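Local coordinates for protein N-acetylglucosamine-6-phosphate deacetylase (Thermotoga maritima, PDB 1O12) that probably removes the acetyl group from N-acetylglucosamine-6-phosphate, as a metal-dependent hydrolase of the NagA family with one divalent metal cation per subunit, at residues T70-E79 / K101-Y112; V15-P23 / R45-P55. One frame throughout, in Å; residues are numbered along the deposited sequence.

Interaction 1 of 2, residues T70-E79 / K101-Y112; sequences TMNCDFSEME and KMKEILRKARDY
Different first torsions bring Tyr112 and Phe75 together. Tyr112 has CG anti to its own N (chi1 -178°), and Phe75 has CG anti to its carbonyl carbon (chi1 -52°). The two side chains run antiparallel. Phe75 CB sits over the centre of the Tyr112 ring, 3.6 Å from its centroid, a CH-pi contact. Beyond CB, the Phe75 ring enters a hole between Ile105, Lys108, Ala109 and Tyr112, a knob-into-hole fit. Its CZ lies 3.7 Å from Ala109 CB. Nearer the start of helix 101-112, Cys73 SG rests 3.6 Å from Lys108 CD, on the extended lysine chain. The SE of the selenomethionine Met71 meets Ile105 CD1 at 3.8 Å. Helix 75-83 precedes strand 87-93, and helix 99-115 links that strand to 121-127 in the TIM-barrel-type domain; Phe75 touches Ala92 of the first and Ala109 Val124 of the second. Tyr112 OH gives a 2.7 Å hydrogen bond to Glu79 OE2, from above the carboxylate plane. With an alanine here, Phe75 CB would probably lose the ring it packs on and Glu79 OE2 this donor. Glu79 OE2 also bonds Thr119 OG1, and OE1 bonds Tyr83 OH, so these hydroxyls are likely to favour the ionised carboxylate.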
loop_
_atom_site.group_PDB
_atom_site.type_symbol
_atom_site.label_atom_id
_atom_site.label_comp_id
_atom_site.label_asym_id
_atom_site.label_seq_id
_atom_site.Cartn_x
_atom_site.Cartn_y
_atom_site.Cartn_z
ATOM N N THR A 70 -16.265 14.682 -26.150
ATOM C CA THR A 70 -16.284 15.961 -25.491
ATOM C C THR A 70 -15.582 16.957 -26.435
ATOM O O THR A 70 -15.853 18.165 -26.405
ATOM C CB THR A 70 -15.556 15.839 -24.126
ATOM O OG1 THR A 70 -16.352 15.028 -23.256
ATOM C CG2 THR A 70 -15.309 17.200 -23.481
HETATM N N MSE A 71 -14.697 16.448 -27.291
HETATM C CA MSE A 71 -13.993 17.320 -28.222
HETATM C C MSE A 71 -14.947 17.937 -29.257
HETATM O O MSE A 71 -14.713 19.046 -29.742
HETATM C CB MSE A 71 -12.840 16.571 -28.915
HETATM C CG MSE A 71 -11.670 16.193 -27.982
HETATM SE SE MSE A 71 -11.101 17.548 -26.614
HETATM C CE MSE A 71 -9.663 18.453 -27.585
ATOM N N ASN A 72 -16.031 17.233 -29.576
ATOM C CA ASN A 72 -17.021 17.731 -30.530
ATOM C C ASN A 72 -18.258 18.268 -29.802
ATOM O O ASN A 72 -19.224 18.694 -30.420
ATOM C CB ASN A 72 -17.382 16.619 -31.526
ATOM C CG ASN A 72 -16.162 16.180 -32.387
ATOM O OD1 ASN A 72 -15.669 16.948 -33.239
ATOM N ND2 ASN A 72 -15.668 14.959 -32.152
ATOM N N CYS A 73 -18.201 18.235 -28.473
ATOM C CA CYS A 73 -19.240 18.741 -27.596
ATOM C C CYS A 73 -20.583 18.103 -27.771
ATOM O O CYS A 73 -21.602 18.791 -27.789
ATOM C CB CYS A 73 -19.378 20.241 -27.764
ATOM S SG CYS A 73 -17.820 21.147 -27.572
ATOM N N ASP A 74 -20.586 16.779 -27.886
ATOM C CA ASP A 74 -21.827 16.037 -28.040
ATOM C C ASP A 74 -22.412 15.762 -26.660
ATOM O O ASP A 74 -22.619 14.619 -26.280
ATOM C CB ASP A 74 -21.554 14.717 -28.761
ATOM C CG ASP A 74 -20.767 14.913 -30.040
ATOM O OD1 ASP A 74 -21.297 15.581 -30.954
ATOM O OD2 ASP A 74 -19.624 14.406 -30.136
ATOM N N PHE A 75 -22.677 16.820 -25.912
ATOM C CA PHE A 75 -23.230 16.696 -24.570
ATOM C C PHE A 75 -24.580 15.990 -24.553
ATOM O O PHE A 75 -24.803 15.079 -23.750
ATOM C CB PHE A 75 -23.354 18.085 -23.937
ATOM C CG PHE A 75 -22.082 18.877 -23.988
ATOM C CD1 PHE A 75 -22.072 20.165 -24.522
ATOM C CD2 PHE A 75 -20.884 18.320 -23.541
ATOM C CE1 PHE A 75 -20.889 20.893 -24.616
ATOM C CE2 PHE A 75 -19.682 19.032 -23.629
ATOM C CZ PHE A 75 -19.680 20.326 -24.170
ATOM N N SER A 76 -25.481 16.400 -25.434
ATOM C CA SER A 76 -26.801 15.795 -25.494
ATOM C C SER A 76 -26.734 14.300 -25.708
ATOM O O SER A 76 -27.507 13.550 -25.110
ATOM C CB SER A 76 -27.616 16.402 -26.622
ATOM O OG SER A 76 -28.945 15.920 -26.536
ATOM N N GLU A 77 -25.825 13.857 -26.572
ATOM C CA GLU A 77 -25.715 12.423 -26.818
ATOM C C GLU A 77 -25.163 11.727 -25.589
ATOM O O GLU A 77 -25.727 10.721 -25.139
ATOM C CB GLU A 77 -24.830 12.100 -28.036
ATOM C CG GLU A 77 -25.445 12.467 -29.362
ATOM C CD GLU A 77 -25.374 13.954 -29.620
ATOM O OE1 GLU A 77 -26.031 14.425 -30.579
ATOM O OE2 GLU A 77 -24.653 14.663 -28.872
HETATM N N MSE A 78 -24.071 12.261 -25.045
HETATM C CA MSE A 78 -23.470 11.671 -23.857
HETATM C C MSE A 78 -24.489 11.573 -22.731
HETATM O O MSE A 78 -24.667 10.495 -22.146
HETATM C CB MSE A 78 -22.277 12.504 -23.410
HETATM C CG MSE A 78 -21.140 12.470 -24.405
HETATM SE SE MSE A 78 -19.566 13.557 -23.968
HETATM C CE MSE A 78 -18.858 12.518 -22.472
ATOM N N GLU A 79 -25.181 12.679 -22.444
ATOM C CA GLU A 79 -26.152 12.688 -21.358
ATOM C C GLU A 79 -27.206 11.591 -21.454
ATOM O O GLU A 79 -27.423 10.822 -20.517
ATOM C CB GLU A 79 -26.867 14.030 -21.277
ATOM C CG GLU A 79 -28.025 14.051 -20.279
ATOM C CD GLU A 79 -28.569 15.458 -20.012
ATOM O OE1 GLU A 79 -29.545 15.588 -19.239
ATOM O OE2 GLU A 79 -28.024 16.443 -20.570
ATOM N N LYS A 101 -9.478 25.393 -28.469
ATOM C CA LYS A 101 -10.460 24.325 -28.301
ATOM C C LYS A 101 -11.076 24.419 -26.920
ATOM O O LYS A 101 -12.285 24.325 -26.760
ATOM C CB LYS A 101 -9.796 22.961 -28.471
ATOM C CG LYS A 101 -9.477 22.618 -29.903
ATOM C CD LYS A 101 -10.736 22.673 -30.754
ATOM C CE LYS A 101 -11.862 21.832 -30.145
ATOM N NZ LYS A 101 -11.406 20.432 -29.932
HETATM N N MSE A 102 -10.214 24.597 -25.930
HETATM C CA MSE A 102 -10.606 24.727 -24.544
HETATM C C MSE A 102 -11.728 25.763 -24.385
HETATM O O MSE A 102 -12.801 25.439 -23.873
HETATM C CB MSE A 102 -9.382 25.156 -23.736
HETATM C CG MSE A 102 -9.026 24.318 -22.530
HETATM SE SE MSE A 102 -7.082 24.462 -22.163
HETATM C CE MSE A 102 -6.438 22.912 -23.198
ATOM N N LYS A 103 -11.478 27.003 -24.817
ATOM C CA LYS A 103 -12.462 28.085 -24.709
ATOM C C LYS A 103 -13.759 27.703 -25.389
ATOM O O LYS A 103 -14.832 28.006 -24.873
ATOM C CB LYS A 103 -11.950 29.387 -25.332
ATOM C CG LYS A 103 -10.694 29.987 -24.678
ATOM C CD LYS A 103 -10.791 31.527 -24.625
ATOM C CE LYS A 103 -11.105 32.148 -26.003
ATOM N NZ LYS A 103 -11.720 33.528 -25.965
ATOM N N GLU A 104 -13.659 27.030 -26.535
ATOM C CA GLU A 104 -14.837 26.605 -27.282
ATOM C C GLU A 104 -15.598 25.488 -26.563
ATOM O O GLU A 104 -16.831 25.453 -26.582
ATOM C CB GLU A 104 -14.452 26.127 -28.689
ATOM C CG GLU A 104 -15.652 25.717 -29.577
ATOM C CD GLU A 104 -15.493 24.322 -30.211
ATOM O OE1 GLU A 104 -16.459 23.805 -30.833
ATOM O OE2 GLU A 104 -14.394 23.734 -30.087
ATOM N N ILE A 105 -14.878 24.569 -25.930
ATOM C CA ILE A 105 -15.559 23.491 -25.232
ATOM C C ILE A 105 -16.234 24.038 -23.966
ATOM O O ILE A 105 -17.374 23.676 -23.659
ATOM C CB ILE A 105 -14.586 22.354 -24.917
ATOM C CG1 ILE A 105 -14.233 21.656 -26.233
ATOM C CG2 ILE A 105 -15.229 21.359 -23.942
ATOM C CD1 ILE A 105 -13.007 20.830 -26.199
ATOM N N LEU A 106 -15.542 24.932 -23.253
ATOM C CA LEU A 106 -16.119 25.531 -22.068
ATOM C C LEU A 106 -17.343 26.376 -22.478
ATOM O O LEU A 106 -18.364 26.387 -21.789
ATOM C CB LEU A 106 -15.077 26.395 -21.357
ATOM C CG LEU A 106 -13.970 25.605 -20.648
ATOM C CD1 LEU A 106 -12.934 26.570 -20.072
ATOM C CD2 LEU A 106 -14.572 24.725 -19.514
ATOM N N ARG A 107 -17.251 27.042 -23.626
ATOM C CA ARG A 107 -18.323 27.907 -24.096
ATOM C C ARG A 107 -19.589 27.145 -24.477
ATOM O O ARG A 107 -20.698 27.563 -24.130
ATOM C CB ARG A 107 -17.823 28.742 -25.282
ATOM C CG ARG A 107 -18.777 29.797 -25.801
ATOM C CD ARG A 107 -18.085 30.659 -26.870
ATOM N NE ARG A 107 -17.598 29.860 -28.003
ATOM C CZ ARG A 107 -16.312 29.756 -28.377
ATOM N NH1 ARG A 107 -15.334 30.403 -27.716
ATOM N NH2 ARG A 107 -16.003 28.983 -29.422
ATOM N N LYS A 108 -19.433 26.029 -25.181
ATOM C CA LYS A 108 -20.587 25.244 -25.576
ATOM C C LYS A 108 -21.220 24.482 -24.409
ATOM O O LYS A 108 -22.438 24.227 -24.392
ATOM C CB LYS A 108 -20.202 24.277 -26.672
ATOM C CG LYS A 108 -19.892 24.934 -28.010
ATOM C CD LYS A 108 -19.722 23.825 -29.063
ATOM C CE LYS A 108 -19.330 24.355 -30.431
ATOM N NZ LYS A 108 -19.532 23.301 -31.477
ATOM N N ALA A 109 -20.408 24.109 -23.429
ATOM C CA ALA A 109 -20.947 23.407 -22.277
ATOM C C ALA A 109 -21.760 24.434 -21.467
ATOM O O ALA A 109 -22.853 24.121 -20.960
ATOM C CB ALA A 109 -19.801 22.811 -21.430
ATOM N N ARG A 110 -21.223 25.653 -21.359
ATOM C CA ARG A 110 -21.890 26.742 -20.648
ATOM C C ARG A 110 -23.253 27.024 -21.296
ATOM O O ARG A 110 -24.243 27.213 -20.592
ATOM C CB ARG A 110 -21.039 28.023 -20.692
ATOM C CG ARG A 110 -21.600 29.252 -19.897
ATOM C CD ARG A 110 -21.082 30.592 -20.508
ATOM N NE ARG A 110 -21.513 30.752 -21.908
ATOM C CZ ARG A 110 -20.983 31.600 -22.789
ATOM N NH1 ARG A 110 -19.991 32.397 -22.444
ATOM N NH2 ARG A 110 -21.423 31.621 -24.036
ATOM N N ASP A 111 -23.301 27.040 -22.626
ATOM C CA ASP A 111 -24.552 27.299 -23.326
ATOM C C ASP A 111 -25.485 26.102 -23.174
ATOM O O ASP A 111 -26.722 26.248 -23.085
ATOM C CB ASP A 111 -24.325 27.549 -24.830
ATOM C CG ASP A 111 -23.535 28.814 -25.122
ATOM O OD1 ASP A 111 -23.479 29.731 -24.267
ATOM O OD2 ASP A 111 -22.982 28.896 -26.236
ATOM N N TYR A 112 -24.891 24.910 -23.180
ATOM C CA TYR A 112 -25.661 23.699 -23.042
ATOM C C TYR A 112 -26.296 23.634 -21.654
ATOM O O TYR A 112 -27.409 23.147 -21.496
ATOM C CB TYR A 112 -24.768 22.481 -23.255
ATOM C CG TYR A 112 -25.539 21.186 -23.178
ATOM C CD1 TYR A 112 -26.215 20.706 -24.288
ATOM C CD2 TYR A 112 -25.640 20.473 -21.978
ATOM C CE1 TYR A 112 -26.971 19.556 -24.227
ATOM C CE2 TYR A 112 -26.394 19.314 -21.897
ATOM C CZ TYR A 112 -27.063 18.850 -23.030
ATOM O OH TYR A 112 -27.807 17.668 -23.008
#

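Interaction 2 of 2, residues V15-P23 / R45-P55; sequences VEKVLIVDP and RECIPRGVLMP
Lys17 and Arg50 bury the most surface here, followed by Leu53. The backbone of Lys17 turns a corner, and its O accepts a 2.7 Å hydrogen bond from Arg50 N. Its side chain crosses that of Arg50 at about a right angle, with NZ 3.7 Å from Arg50 CB. Two like charges come near each other, Lys17 NZ lying 4.4 Å from Arg50 NE. Arg50 has CG anti to its backbone N (chi1 -174°) and then bends twice. This carries the guanidinium across to Glu16 of strand 14-16, where NE makes a weak bond to Glu16 O that lies in the guanidinium plane. Val15 CG1 comes over one face of the same group. Past the corner, strands 18-22 and 52-55 pair in parallel, in the small beta part beside the barrel that strand 26-35 also builds; there Lys17 and Val18 form a G1 bulge opposite Gly30. Leu19 N bonds Gly51 O, Leu19 O receives Leu53 N at 3.0 Å, and Val21 N reaches Leu53 O. Leu53 shares a face of the sheet with Ile20. Its CD1 meets Val15 CG1 tip to tip at 4.2 Å, and its CB lies as far from Val18 CG2. Leu355 of strand 353-356 and Ile345 also touch this leucine. On the face that carries Leu19 and Val52, Val21 CG2 packs against Val52 CG1 at 3.6 Å.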
loop_
_atom_site.group_PDB
_atom_site.type_symbol
_atom_site.label_atom_id
_atom_site.label_comp_id
_atom_site.label_asym_id
_atom_site.label_seq_id
_atom_site.Cartn_x
_atom_site.Cartn_y
_atom_site.Cartn_z
ATOM N N VAL A 15 -41.168 5.302 -4.505
ATOM C CA VAL A 15 -40.552 4.017 -4.864
ATOM C C VAL A 15 -40.688 3.173 -3.613
ATOM O O VAL A 15 -40.145 3.529 -2.575
ATOM C CB VAL A 15 -39.058 4.173 -5.209
ATOM C CG1 VAL A 15 -38.488 2.849 -5.667
ATOM C CG2 VAL A 15 -38.881 5.228 -6.277
ATOM N N GLU A 16 -41.420 2.067 -3.706
ATOM C CA GLU A 16 -41.653 1.210 -2.541
ATOM C C GLU A 16 -41.013 -0.167 -2.553
ATOM O O GLU A 16 -40.606 -0.671 -3.594
ATOM C CB GLU A 16 -43.164 1.026 -2.282
ATOM C CG GLU A 16 -43.962 0.416 -3.453
ATOM C CD GLU A 16 -45.437 0.099 -3.093
ATOM O OE1 GLU A 16 -46.050 0.907 -2.337
ATOM O OE2 GLU A 16 -45.973 -0.951 -3.574
ATOM N N LYS A 17 -40.943 -0.752 -1.360
ATOM C CA LYS A 17 -40.410 -2.079 -1.147
ATOM C C LYS A 17 -39.065 -2.261 -1.836
ATOM O O LYS A 17 -38.901 -3.143 -2.693
ATOM C CB LYS A 17 -41.401 -3.127 -1.676
ATOM C CG LYS A 17 -42.822 -3.035 -1.117
ATOM C CD LYS A 17 -43.735 -4.101 -1.745
ATOM C CE LYS A 17 -43.849 -3.969 -3.280
ATOM N NZ LYS A 17 -42.583 -4.250 -4.037
ATOM N N VAL A 18 -38.096 -1.433 -1.471
ATOM C CA VAL A 18 -36.790 -1.554 -2.096
ATOM C C VAL A 18 -35.664 -1.650 -1.103
ATOM O O VAL A 18 -35.820 -1.330 0.076
ATOM C CB VAL A 18 -36.484 -0.349 -3.064
ATOM C CG1 VAL A 18 -37.245 -0.521 -4.332
ATOM C CG2 VAL A 18 -36.812 1.000 -2.403
ATOM N N LEU A 19 -34.527 -2.113 -1.588
ATOM C CA LEU A 19 -33.349 -2.178 -0.758
ATOM C C LEU A 19 -32.742 -0.782 -0.900
ATOM O O LEU A 19 -32.029 -0.517 -1.854
ATOM C CB LEU A 19 -32.370 -3.206 -1.299
ATOM C CG LEU A 19 -31.423 -3.760 -0.240
ATOM C CD1 LEU A 19 -30.322 -4.591 -0.947
ATOM C CD2 LEU A 19 -30.817 -2.651 0.574
ATOM N N ILE A 20 -33.060 0.107 0.036
ATOM C CA ILE A 20 -32.552 1.480 0.032
ATOM C C ILE A 20 -31.071 1.507 0.434
ATOM O O ILE A 20 -30.680 0.910 1.439
ATOM C CB ILE A 20 -33.317 2.345 1.033
ATOM C CG1 ILE A 20 -34.806 2.296 0.704
ATOM C CG2 ILE A 20 -32.762 3.788 1.031
ATOM C CD1 ILE A 20 -35.694 2.746 1.898
ATOM N N VAL A 21 -30.257 2.222 -0.325
ATOM C CA VAL A 21 -28.856 2.270 -0.004
ATOM C C VAL A 21 -28.343 3.678 0.108
ATOM O O VAL A 21 -28.271 4.389 -0.884
ATOM C CB VAL A 21 -28.018 1.552 -1.069
ATOM C CG1 VAL A 21 -26.600 1.476 -0.632
ATOM C CG2 VAL A 21 -28.594 0.167 -1.358
ATOM N N ASP A 22 -27.999 4.073 1.329
ATOM C CA ASP A 22 -27.440 5.384 1.611
ATOM C C ASP A 22 -25.993 5.168 2.125
ATOM O O ASP A 22 -25.732 4.287 2.948
ATOM C CB ASP A 22 -28.288 6.116 2.670
ATOM C CG ASP A 22 -27.824 7.547 2.910
ATOM O OD1 ASP A 22 -28.034 8.398 2.032
ATOM O OD2 ASP A 22 -27.232 7.818 3.972
ATOM N N PRO A 23 -25.045 5.975 1.648
ATOM C CA PRO A 23 -23.631 5.906 2.023
ATOM C C PRO A 23 -23.418 6.094 3.509
ATOM O O PRO A 23 -22.421 5.640 4.055
ATOM C CB PRO A 23 -23.004 7.077 1.286
ATOM C CG PRO A 23 -24.001 7.425 0.219
ATOM C CD PRO A 23 -25.317 7.180 0.859
ATOM N N ARG A 45 -38.961 0.147 6.271
ATOM C CA ARG A 45 -40.079 -0.760 6.465
ATOM C C ARG A 45 -39.598 -2.192 6.233
ATOM O O ARG A 45 -39.062 -2.491 5.173
ATOM C CB ARG A 45 -41.209 -0.444 5.476
ATOM C CG ARG A 45 -42.492 -1.237 5.756
ATOM C CD ARG A 45 -43.114 -1.880 4.500
ATOM N NE ARG A 45 -43.838 -0.931 3.660
ATOM C CZ ARG A 45 -44.441 -1.255 2.522
ATOM N NH1 ARG A 45 -44.415 -2.507 2.085
ATOM N NH2 ARG A 45 -45.060 -0.318 1.817
ATOM N N GLU A 46 -39.792 -3.075 7.212
ATOM C CA GLU A 46 -39.351 -4.466 7.062
ATOM C C GLU A 46 -40.317 -5.270 6.217
ATOM O O GLU A 46 -41.440 -5.545 6.636
ATOM C CB GLU A 46 -39.163 -5.145 8.433
ATOM C CG GLU A 46 -37.971 -4.582 9.240
ATOM C CD GLU A 46 -37.559 -5.474 10.416
ATOM O OE1 GLU A 46 -37.192 -6.648 10.167
ATOM O OE2 GLU A 46 -37.598 -4.997 11.582
ATOM N N CYS A 47 -39.854 -5.634 5.021
ATOM C CA CYS A 47 -40.624 -6.408 4.047
ATOM C C CYS A 47 -39.604 -7.046 3.110
ATOM O O CYS A 47 -38.405 -6.998 3.396
ATOM C CB CYS A 47 -41.543 -5.484 3.254
ATOM S SG CYS A 47 -40.635 -4.184 2.358
ATOM N N ILE A 48 -40.069 -7.632 2.003
ATOM C CA ILE A 48 -39.180 -8.278 1.020
ATOM C C ILE A 48 -38.954 -7.354 -0.176
ATOM O O ILE A 48 -39.891 -7.017 -0.901
ATOM C CB ILE A 48 -39.759 -9.651 0.516
ATOM C CG1 ILE A 48 -41.289 -9.575 0.376
ATOM C CG2 ILE A 48 -39.361 -10.773 1.471
ATOM C CD1 ILE A 48 -41.971 -10.925 0.106
ATOM N N PRO A 49 -37.697 -6.939 -0.393
ATOM C CA PRO A 49 -37.225 -6.045 -1.459
ATOM C C PRO A 49 -37.513 -6.403 -2.908
ATOM O O PRO A 49 -37.425 -7.556 -3.313
ATOM C CB PRO A 49 -35.734 -5.948 -1.191
ATOM C CG PRO A 49 -35.640 -6.154 0.274
ATOM C CD PRO A 49 -36.597 -7.283 0.519
ATOM N N ARG A 50 -37.827 -5.360 -3.676
ATOM C CA ARG A 50 -38.170 -5.410 -5.100
ATOM C C ARG A 50 -36.906 -5.286 -5.965
ATOM O O ARG A 50 -36.793 -5.890 -7.034
ATOM C CB ARG A 50 -39.142 -4.239 -5.409
ATOM C CG ARG A 50 -39.746 -4.181 -6.836
ATOM C CD ARG A 50 -39.657 -2.771 -7.528
ATOM N NE ARG A 50 -40.393 -1.684 -6.858
ATOM C CZ ARG A 50 -40.967 -0.660 -7.496
ATOM N NH1 ARG A 50 -40.901 -0.575 -8.828
ATOM N NH2 ARG A 50 -41.610 0.284 -6.809
ATOM N N GLY A 51 -35.968 -4.479 -5.496
ATOM C CA GLY A 51 -34.726 -4.258 -6.205
ATOM C C GLY A 51 -33.858 -3.372 -5.324
ATOM O O GLY A 51 -34.128 -3.204 -4.118
ATOM N N VAL A 52 -32.807 -2.809 -5.904
ATOM C CA VAL A 52 -31.923 -1.942 -5.135
ATOM C C VAL A 52 -32.108 -0.517 -5.605
ATOM O O VAL A 52 -32.305 -0.275 -6.788
ATOM C CB VAL A 52 -30.422 -2.345 -5.317
ATOM C CG1 VAL A 52 -29.540 -1.511 -4.399
ATOM C CG2 VAL A 52 -30.241 -3.823 -5.038
ATOM N N LEU A 53 -32.068 0.420 -4.670
ATOM C CA LEU A 53 -32.198 1.841 -5.003
ATOM C C LEU A 53 -30.949 2.508 -4.444
ATOM O O LEU A 53 -30.654 2.380 -3.247
ATOM C CB LEU A 53 -33.421 2.460 -4.345
ATOM C CG LEU A 53 -33.776 3.846 -4.894
ATOM C CD1 LEU A 53 -34.430 3.671 -6.246
ATOM C CD2 LEU A 53 -34.740 4.604 -3.954
HETATM N N MSE A 54 -30.208 3.197 -5.303
HETATM C CA MSE A 54 -28.987 3.872 -4.877
HETATM C C MSE A 54 -28.965 5.310 -5.397
HETATM O O MSE A 54 -29.744 5.669 -6.293
HETATM C CB MSE A 54 -27.750 3.162 -5.441
HETATM C CG MSE A 54 -27.678 1.659 -5.254
HETATM SE SE MSE A 54 -26.011 0.922 -6.058
HETATM C CE MSE A 54 -24.742 1.805 -4.822
ATOM N N PRO A 55 -28.068 6.147 -4.843
ATOM C CA PRO A 55 -27.957 7.545 -5.290
ATOM C C PRO A 55 -27.497 7.505 -6.754
ATOM O O PRO A 55 -26.769 6.597 -7.134
ATOM C CB PRO A 55 -26.875 8.122 -4.373
ATOM C CG PRO A 55 -27.037 7.300 -3.127
ATOM C CD PRO A 55 -27.212 5.900 -3.674
#

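How the interactions relate
Both segments of interaction 2 come earlier in the chain than those of interaction 1. The centres of the two contacts are 36 Å apart, and their nearest atoms are about 14 Å apart without touching. Interaction 2 lies in the smaller beta part, where strand 18-22 joins strand 52-59. That strand also pairs with 87-93, which in turn pairs with 121-127. Interaction 1 joins helix 75-83 and the loop before it to helix 99-115, and both helices rest on these last two strands. Strand 52-59 thus leads from the beta part into the barrel. The Met71 side chain is about 12 Å from the bound iron ion, while interaction 2 is remote from the metal site.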